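Local structure of AcrH (Aeromonas hydrophila, 3WXX) at residues Asn19-Thr23 and Asp24-Gln28; Cys103-Leu107 and Gly108-Gly112. The protein binds the translocator AopB in a complex and probably acts as its type III secretion chaperone. The protein carries 1 engineered substitution. All coordinates share one frame; numbering follows the deposited sequence.

Contact 1 of 2, residues Asn19-Thr23 and Asp24-Gln28; sequences NDVST and DTLEQ
Ser22 OG meets Thr25 at two points, taking a hydrogen bond from the Thr25 hydroxyl (Thr25 OG1 to Ser22 OG 2.6 Å) and another from its amide (Thr25 N to Ser22 OG 3.1 Å). The second is a capping bond, and Ser22 is the N-cap of helix 23-38. With chi1 at 48°, Ser22 OG stands between its own backbone N and carbonyl carbon and faces the start of the helix, where the first amides have no carbonyl of a preceding helical turn to bond to; Thr25 N, which also makes a weak bond to Ser22 O, is supplied by the serine hydroxyl. Thr25 OG1 lies beside its own backbone N (chi1 -52°), on the side of the serine hydroxyl. Main-chain bonds continue the winding: Leu26 N donates to Ser22 O at 3.2 Å and Glu27 N to Thr23 O at 3.0 Å. Just before the cap, Val21 CG1 meets Leu26 CD1 at 3.8 Å, the two side chains crossing at about a right angle.

Further out, Asp20 takes positive phi as the C-prime residue of a Schellman motif that ends helix 15-18. The carboxylate of Glu27 pairs with Arg61 on helix 60-72 and accepts from Met10 N of the AopB chain. Val21 and Thr25 also pack on AopB, placing this surface turn between helices 15-18 and 23-38 against the translocator.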
loop_
_atom_site.group_PDB
_atom_site.type_symbol
_atom_site.label_atom_id
_atom_site.label_comp_id
_atom_site.label_asym_id
_atom_site.label_seq_id
_atom_site.Cartn_x
_atom_site.Cartn_y
_atom_site.Cartn_z
ATOM N N ASN A 19 5.373 18.316 -4.128
ATOM C CA ASN A 19 4.457 19.459 -4.076
ATOM C C ASN A 19 4.710 20.406 -2.888
ATOM O O ASN A 19 3.811 21.120 -2.458
ATOM C CB ASN A 19 3.016 18.947 -4.074
ATOM C CG ASN A 19 2.633 18.332 -5.397
ATOM O OD1 ASN A 19 2.944 17.185 -5.682
ATOM N ND2 ASN A 19 1.973 19.105 -6.227
ATOM N N ASP A 20 5.940 20.402 -2.371
ATOM C CA ASP A 20 6.279 21.098 -1.126
ATOM C C ASP A 20 5.106 21.062 -0.160
ATOM O O ASP A 20 4.523 22.097 0.156
ATOM C CB ASP A 20 6.719 22.535 -1.403
ATOM C CG ASP A 20 8.186 22.630 -1.792
ATOM O OD1 ASP A 20 9.045 22.316 -0.932
ATOM O OD2 ASP A 20 8.484 23.040 -2.946
ATOM N N VAL A 21 4.746 19.859 0.287
ATOM C CA VAL A 21 3.763 19.692 1.357
ATOM C C VAL A 21 4.508 19.482 2.676
ATOM O O VAL A 21 5.384 18.641 2.757
ATOM C CB VAL A 21 2.819 18.526 1.071
ATOM C CG1 VAL A 21 1.957 18.246 2.274
ATOM C CG2 VAL A 21 1.945 18.846 -0.111
ATOM N N SER A 22 4.195 20.279 3.688
ATOM C CA SER A 22 4.960 20.258 4.952
ATOM C C SER A 22 4.637 19.032 5.784
ATOM O O SER A 22 3.582 18.433 5.616
ATOM C CB SER A 22 4.661 21.518 5.781
ATOM O OG SER A 22 3.264 21.756 5.869
ATOM N N THR A 23 5.510 18.718 6.734
ATOM C CA THR A 23 5.243 17.649 7.701
ATOM C C THR A 23 3.995 17.968 8.522
ATOM O O THR A 23 3.216 17.081 8.871
ATOM C CB THR A 23 6.423 17.439 8.670
ATOM O OG1 THR A 23 7.639 17.365 7.920
ATOM C CG2 THR A 23 6.254 16.151 9.465
ATOM N N ASP A 24 3.792 19.246 8.799
ATOM C CA ASP A 24 2.696 19.653 9.642
ATOM C C ASP A 24 1.376 19.714 8.892
ATOM O O ASP A 24 0.322 19.558 9.512
ATOM C CB ASP A 24 3.022 20.984 10.346
ATOM C CG ASP A 24 4.101 20.828 11.434
ATOM O OD1 ASP A 24 3.939 19.968 12.327
ATOM O OD2 ASP A 24 5.108 21.565 11.400
ATOM N N THR A 25 1.383 19.967 7.588
ATOM C CA THR A 25 0.109 19.891 6.852
ATOM C C THR A 25 -0.354 18.430 6.741
ATOM O O THR A 25 -1.557 18.115 6.837
ATOM C CB THR A 25 0.188 20.491 5.441
ATOM O OG1 THR A 25 0.738 21.814 5.494
ATOM C CG2 THR A 25 -1.203 20.566 4.833
ATOM N N LEU A 26 0.612 17.540 6.533
ATOM C CA LEU A 26 0.333 16.116 6.387
ATOM C C LEU A 26 -0.207 15.579 7.701
ATOM O O LEU A 26 -1.194 14.831 7.728
ATOM C CB LEU A 26 1.607 15.384 6.011
ATOM C CG LEU A 26 1.526 14.324 4.929
ATOM C CD1 LEU A 26 0.924 14.848 3.638
ATOM C CD2 LEU A 26 2.922 13.820 4.654
ATOM N N GLU A 27 0.411 16.013 8.797
ATOM C CA GLU A 27 -0.070 15.647 10.124
ATOM C C GLU A 27 -1.454 16.111 10.408
ATOM O O GLU A 27 -2.174 15.461 11.164
ATOM C CB GLU A 27 0.840 16.164 11.204
ATOM C CG GLU A 27 1.941 15.183 11.522
ATOM C CD GLU A 27 1.400 13.944 12.191
ATOM O OE1 GLU A 27 0.325 14.016 12.837
ATOM O OE2 GLU A 27 2.078 12.922 12.055
ATOM N N GLN A 28 -1.815 17.255 9.857
ATOM C CA GLN A 28 -3.167 17.772 10.029
ATOM C C GLN A 28 -4.139 16.824 9.380
ATOM O O GLN A 28 -5.117 16.400 9.996
ATOM C CB GLN A 28 -3.288 19.153 9.405
ATOM C CG GLN A 28 -2.972 20.275 10.384
ATOM C CD GLN A 28 -2.653 21.585 9.672
ATOM O OE1 GLN A 28 -3.382 22.013 8.770
ATOM N NE2 GLN A 28 -1.547 22.213 10.057
#

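Contact 2 of 2, residues Cys103-Leu107 and Gly108-Gly112; sequences CLLQL and GELEG
Leu105 CG is anti to the backbone N (chi1 177°), and with chi2 at 59° its CD1 meets Leu110 CD2 at 3.6 Å; Leu110 carries CG beside its own backbone N, which directs CD2 onto Leu105. The two leucines join helix 95-106 to helix 110-126 across a tight turn, a Schellman motif closed by Gly108. This helical hairpin belongs to an all-helical array consistent with the tetratricopeptide-like fold of class II type III secretion chaperones.

Gly108 has positive phi (86°) and is the first residue to leave helical geometry, the Schellman position. Two amides after the last helical turn reach back into it: Glu109 N donates to Leu104 O at 2.9 Å, and Gly108 N donates to Leu105 O at 3.1 Å. Glu109 then occupies the N-cap position of helix 110-126 and is also the centre of an inverse gamma turn; together with the Schellman motif this turns the chain from one helix into the next.

The side chain of Glu109 is extended beyond CG and passes Leu104 at a slant; its OE2 forms a salt bridge with Arg77 on helix 76-89, tying the turn to that helix. Leu107 also touches Arg77, while Leu104 packs on Ile80 of helix 76-89 and on Trp123 of the AopB chain. On another flank Leu105 lies against Met140 and Val144 of helix 131-149. The two methyls of Leu104 reach different residues: CD2 lies 3.9 Å from Glu109 OE1, and CD1 approaches the backbone of Gly112 in helix 110-126, 3.4 Å from Gly112 C.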
loop_
_atom_site.group_PDB
_atom_site.type_symbol
_atom_site.label_atom_id
_atom_site.label_comp_id
_atom_site.label_asym_id
_atom_site.label_seq_id
_atom_site.Cartn_x
_atom_site.Cartn_y
_atom_site.Cartn_z
ATOM N N CYS A 103 -8.829 -10.316 9.554
ATOM C CA CYS A 103 -9.429 -10.257 8.231
ATOM C C CYS A 103 -9.395 -11.619 7.548
ATOM O O CYS A 103 -10.406 -12.095 7.036
ATOM C CB CYS A 103 -8.717 -9.196 7.398
ATOM S SG CYS A 103 -9.078 -7.505 7.945
ATOM N N LEU A 104 -8.250 -12.282 7.577
ATOM C CA LEU A 104 -8.126 -13.643 6.983
ATOM C C LEU A 104 -9.081 -14.655 7.575
ATOM O O LEU A 104 -9.706 -15.403 6.853
ATOM C CB LEU A 104 -6.706 -14.144 7.076
ATOM C CG LEU A 104 -5.769 -13.394 6.109
ATOM C CD1 LEU A 104 -4.325 -13.777 6.354
ATOM C CD2 LEU A 104 -6.127 -13.670 4.655
ATOM N N LEU A 105 -9.267 -14.596 8.889
ATOM C CA LEU A 105 -10.182 -15.495 9.599
ATOM C C LEU A 105 -11.610 -15.277 9.171
ATOM O O LEU A 105 -12.356 -16.225 9.052
ATOM C CB LEU A 105 -10.074 -15.298 11.131
ATOM C CG LEU A 105 -11.035 -16.130 12.011
ATOM C CD1 LEU A 105 -10.843 -17.623 11.777
ATOM C CD2 LEU A 105 -10.806 -15.779 13.454
ATOM N N GLN A 106 -12.000 -14.021 8.997
ATOM C CA GLN A 106 -13.327 -13.704 8.524
ATOM C C GLN A 106 -13.570 -14.270 7.134
ATOM O O GLN A 106 -14.709 -14.512 6.777
ATOM C CB GLN A 106 -13.552 -12.192 8.509
ATOM C CG GLN A 106 -13.696 -11.628 9.906
ATOM C CD GLN A 106 -14.955 -12.099 10.600
ATOM O OE1 GLN A 106 -14.861 -12.659 11.680
ATOM N NE2 GLN A 106 -16.129 -11.915 9.980
ATOM N N LEU A 107 -12.521 -14.458 6.337
ATOM C CA LEU A 107 -12.692 -15.019 4.984
ATOM C C LEU A 107 -12.489 -16.532 4.947
ATOM O O LEU A 107 -12.579 -17.141 3.885
ATOM C CB LEU A 107 -11.701 -14.382 4.011
ATOM C CG LEU A 107 -11.850 -12.911 3.714
ATOM C CD1 LEU A 107 -10.632 -12.431 2.968
ATOM C CD2 LEU A 107 -13.105 -12.644 2.905
ATOM N N GLY A 108 -12.182 -17.132 6.085
ATOM C CA GLY A 108 -12.003 -18.554 6.146
ATOM C C GLY A 108 -10.600 -18.990 5.796
ATOM O O GLY A 108 -10.326 -20.179 5.757
ATOM N N GLU A 109 -9.693 -18.047 5.563
ATOM C CA GLU A 109 -8.329 -18.430 5.239
ATOM C C GLU A 109 -7.506 -18.685 6.495
ATOM O O GLU A 109 -6.746 -17.843 6.957
ATOM C CB GLU A 109 -7.690 -17.441 4.269
ATOM C CG GLU A 109 -7.848 -17.911 2.844
ATOM C CD GLU A 109 -7.926 -16.774 1.857
ATOM O OE1 GLU A 109 -6.889 -16.080 1.659
ATOM O OE2 GLU A 109 -9.026 -16.592 1.291
ATOM N N LEU A 110 -7.639 -19.904 7.000
ATOM C CA LEU A 110 -7.095 -20.254 8.305
ATOM C C LEU A 110 -5.599 -20.365 8.280
ATOM O O LEU A 110 -4.949 -19.948 9.217
ATOM C CB LEU A 110 -7.738 -21.522 8.859
ATOM C CG LEU A 110 -9.289 -21.488 8.855
ATOM C CD1 LEU A 110 -9.837 -22.684 9.617
ATOM C CD2 LEU A 110 -9.905 -20.195 9.394
ATOM N N GLU A 111 -5.040 -20.841 7.190
ATOM C CA GLU A 111 -3.608 -21.086 7.141
ATOM C C GLU A 111 -2.900 -19.757 7.258
ATOM O O GLU A 111 -1.861 -19.654 7.894
ATOM C CB GLU A 111 -3.179 -21.808 5.861
ATOM C CG GLU A 111 -3.860 -23.155 5.602
ATOM C CD GLU A 111 -5.346 -23.044 5.201
ATOM O OE1 GLU A 111 -5.780 -22.000 4.641
ATOM O OE2 GLU A 111 -6.098 -24.016 5.466
ATOM N N GLY A 112 -3.453 -18.740 6.617
ATOM C CA GLY A 112 -2.864 -17.401 6.658
ATOM C C GLY A 112 -3.242 -16.598 7.887
ATOM O O GLY A 112 -2.414 -15.891 8.449
#

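Following the chain from the N terminus, contact 1 comes first, closing the short loop between helices 15-18 and 23-38. Three further helices, 42-55, 60-72 and 76-89, intervene before helix 95-106 leads into contact 2, which closes the turn to helix 110-126. The contacts are in series, neither nested nor crossed, and they lie on opposite sides of the chain's centre, their own centres about 37 Å apart and their nearest atoms about 24 Å apart. Contact 1 joins helix 15-18 to helix 23-38, whereas contact 2 joins two helices near the other end, with helices 76-89 and 131-149 against it. Each also meets the AopB chain.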